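Local coordinates for TRAP solute Binding Protein (Uncultured marine bacterium, PDB 5I7I), which binds aromatic acids such as 3-hydroxybenzoate, probably as the periplasmic receptor that delivers them to a TRAP transporter, at residues 121-126 / 336-341. Residues are numbered along the deposited sequence; the frame is centred on the assembly and turned at random.
Sequences LQEYVD and ISKYDK
Glu123 reaches from helix 114-126 to two side chains near the C-terminus of the chain, Lys338 and Tyr339. Its CB lies 3.9 Å from Tyr339 OH. From there the chain runs straight out, with CG anti to the backbone N (chi1 177°) and CD anti to CA (chi2 171°), which carries the carboxylate across to the partners. Glu123 CD lies 3.4 Å from Lys338 NZ. OE1 takes two bonds. Tyr339 OH donates to Glu123 OE1 nearly along the C-O axis, at 2.6 Å. Lys338 NZ comes to the syn lone pair of Glu123 OE1, at 2.8 Å, and forms a salt bridge. Glu123 OE2 meets the same ammonium in a weak bond, 3.2 Å from Lys338 NZ, so the ammonium meets the two oxygens unequally. This is a surface link between two helices far apart in the sequence of a family 7 extracellular solute-binding protein: helix 114-126 and the last helix, 325-339. Glu123 OE1 sits at the edge of the Tyr339 ring, near its plane, while the carboxylate and ring planes are 80° apart. Lys338 lies extended, and its CD rests 3.8 Å above one face of that ring, toward the rim. Shortening Glu123 to an alanine would probably take from the Lys338 ammonium this counter-charge and from the Tyr339 hydroxyl this acceptor. Glu123 also touches Leu335, while Tyr339 packs on Leu264 of helix 264-287.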
loop_
_atom_site.group_PDB
_atom_site.type_symbol
_atom_site.label_atom_id
_atom_site.label_comp_id
_atom_site.label_asym_id
_atom_site.label_seq_id
_atom_site.Cartn_x
_atom_site.Cartn_y
_atom_site.Cartn_z
ATOM N N LEU A 121 -5.613 3.732 9.495
ATOM C CA LEU A 121 -4.979 2.417 9.575
ATOM C C LEU A 121 -4.180 2.262 10.858
ATOM O O LEU A 121 -4.228 1.213 11.513
ATOM C CB LEU A 121 -4.043 2.205 8.387
ATOM C CG LEU A 121 -4.713 1.569 7.174
ATOM C CD1 LEU A 121 -3.903 1.838 5.920
ATOM C CD2 LEU A 121 -4.883 0.067 7.403
ATOM N N GLN A 122 -3.373 3.268 11.202
ATOM C CA GLN A 122 -2.548 3.138 12.400
ATOM C C GLN A 122 -3.402 3.018 13.664
ATOM O O GLN A 122 -3.131 2.179 14.531
ATOM C CB GLN A 122 -1.576 4.307 12.492
ATOM C CG GLN A 122 -0.654 4.203 13.704
ATOM C CD GLN A 122 0.303 3.045 13.595
ATOM O OE1 GLN A 122 0.895 2.827 12.540
ATOM N NE2 GLN A 122 0.479 2.298 14.686
ATOM N N GLU A 123 -4.429 3.856 13.805
ATOM C CA GLU A 123 -5.271 3.746 14.995
ATOM C C GLU A 123 -5.985 2.404 15.028
ATOM O O GLU A 123 -6.164 1.797 16.092
ATOM C CB GLU A 123 -6.279 4.900 15.074
ATOM C CG GLU A 123 -7.215 4.747 16.280
ATOM C CD GLU A 123 -8.098 5.929 16.575
ATOM O OE1 GLU A 123 -7.908 7.001 15.989
ATOM O OE2 GLU A 123 -8.991 5.782 17.441
ATOM N N TYR A 124 -6.401 1.927 13.862
ATOM C CA TYR A 124 -7.034 0.616 13.746
ATOM C C TYR A 124 -6.114 -0.483 14.266
ATOM O O TYR A 124 -6.520 -1.311 15.087
ATOM C CB TYR A 124 -7.344 0.426 12.270
ATOM C CG TYR A 124 -8.099 -0.792 11.789
ATOM C CD1 TYR A 124 -9.461 -0.910 11.978
ATOM C CD2 TYR A 124 -7.468 -1.743 10.994
ATOM C CE1 TYR A 124 -10.173 -1.985 11.443
ATOM C CE2 TYR A 124 -8.161 -2.821 10.466
ATOM C CZ TYR A 124 -9.515 -2.926 10.686
ATOM O OH TYR A 124 -10.217 -3.980 10.137
ATOM N N VAL A 125 -4.864 -0.480 13.806
ATOM C CA VAL A 125 -3.852 -1.434 14.264
ATOM C C VAL A 125 -3.523 -1.253 15.742
ATOM O O VAL A 125 -3.234 -2.238 16.444
ATOM C CB VAL A 125 -2.599 -1.299 13.371
ATOM C CG1 VAL A 125 -1.369 -1.972 14.010
ATOM C CG2 VAL A 125 -2.888 -1.853 11.978
ATOM N N ASP A 126 -3.547 -0.016 16.248
ATOM C CA ASP A 126 -3.257 0.219 17.655
ATOM C C ASP A 126 -4.349 -0.351 18.551
ATOM O O ASP A 126 -4.109 -0.575 19.748
ATOM C CB ASP A 126 -3.172 1.721 17.934
ATOM C CG ASP A 126 -1.894 2.371 17.424
ATOM O OD1 ASP A 126 -0.878 1.707 17.145
ATOM O OD2 ASP A 126 -1.905 3.612 17.329
ATOM N N ILE A 336 -11.456 6.714 8.949
ATOM C CA ILE A 336 -11.085 7.486 7.770
ATOM C C ILE A 336 -11.729 8.866 7.822
ATOM O O ILE A 336 -11.074 9.885 7.588
ATOM C CB ILE A 336 -11.443 6.715 6.489
ATOM C CG1 ILE A 336 -10.555 5.475 6.375
ATOM C CG2 ILE A 336 -11.314 7.587 5.245
ATOM C CD1 ILE A 336 -11.000 4.475 5.351
ATOM N N SER A 337 -13.019 8.925 8.150
ATOM C CA SER A 337 -13.661 10.237 8.180
ATOM C C SER A 337 -13.168 11.073 9.358
ATOM O O SER A 337 -13.033 12.294 9.230
ATOM C CB SER A 337 -15.185 10.124 8.136
ATOM O OG SER A 337 -15.739 9.558 9.310
ATOM N N LYS A 338 -12.827 10.434 10.476
ATOM C CA LYS A 338 -12.301 11.164 11.626
ATOM C C LYS A 338 -11.051 11.936 11.244
ATOM O O LYS A 338 -10.877 13.090 11.645
ATOM C CB LYS A 338 -11.984 10.157 12.730
ATOM C CG LYS A 338 -11.086 10.654 13.851
ATOM C CD LYS A 338 -10.656 9.464 14.736
ATOM C CE LYS A 338 -9.812 9.889 15.870
ATOM N NZ LYS A 338 -9.817 8.836 16.890
ATOM N N TYR A 339 -10.185 11.320 10.456
ATOM C CA TYR A 339 -8.915 11.917 10.095
ATOM C C TYR A 339 -8.965 12.721 8.804
ATOM O O TYR A 339 -7.949 13.282 8.404
ATOM C CB TYR A 339 -7.835 10.832 10.028
ATOM C CG TYR A 339 -7.448 10.294 11.380
ATOM C CD1 TYR A 339 -6.745 11.082 12.275
ATOM C CD2 TYR A 339 -7.768 9.002 11.760
ATOM C CE1 TYR A 339 -6.375 10.606 13.506
ATOM C CE2 TYR A 339 -7.418 8.518 12.987
ATOM C CZ TYR A 339 -6.714 9.321 13.863
ATOM O OH TYR A 339 -6.340 8.840 15.112
ATOM N N ASP A 340 -10.125 12.830 8.166
ATOM C CA ASP A 340 -10.249 13.486 6.865
ATOM C C ASP A 340 -10.403 14.989 7.061
ATOM O O ASP A 340 -11.497 15.555 7.020
ATOM C CB ASP A 340 -11.437 12.905 6.127
ATOM C CG ASP A 340 -11.608 13.496 4.767
ATOM O OD1 ASP A 340 -10.599 13.967 4.210
ATOM O OD2 ASP A 340 -12.747 13.478 4.264
ATOM N N LYS A 341 -9.271 15.652 7.222
ATOM C CA LYS A 341 -9.273 17.087 7.438
ATOM C C LYS A 341 -8.118 17.770 6.717
ATOM O O LYS A 341 -7.586 17.222 5.751
ATOM C CB LYS A 341 -9.239 17.355 8.935
ATOM C CG LYS A 341 -10.593 17.123 9.566
ATOM C CD LYS A 341 -10.507 16.949 11.080
ATOM C CE LYS A 341 -11.469 17.858 11.861
ATOM N NZ LYS A 341 -12.218 18.894 11.075
ATOM O OXT LYS A 341 -7.711 18.879 7.064
#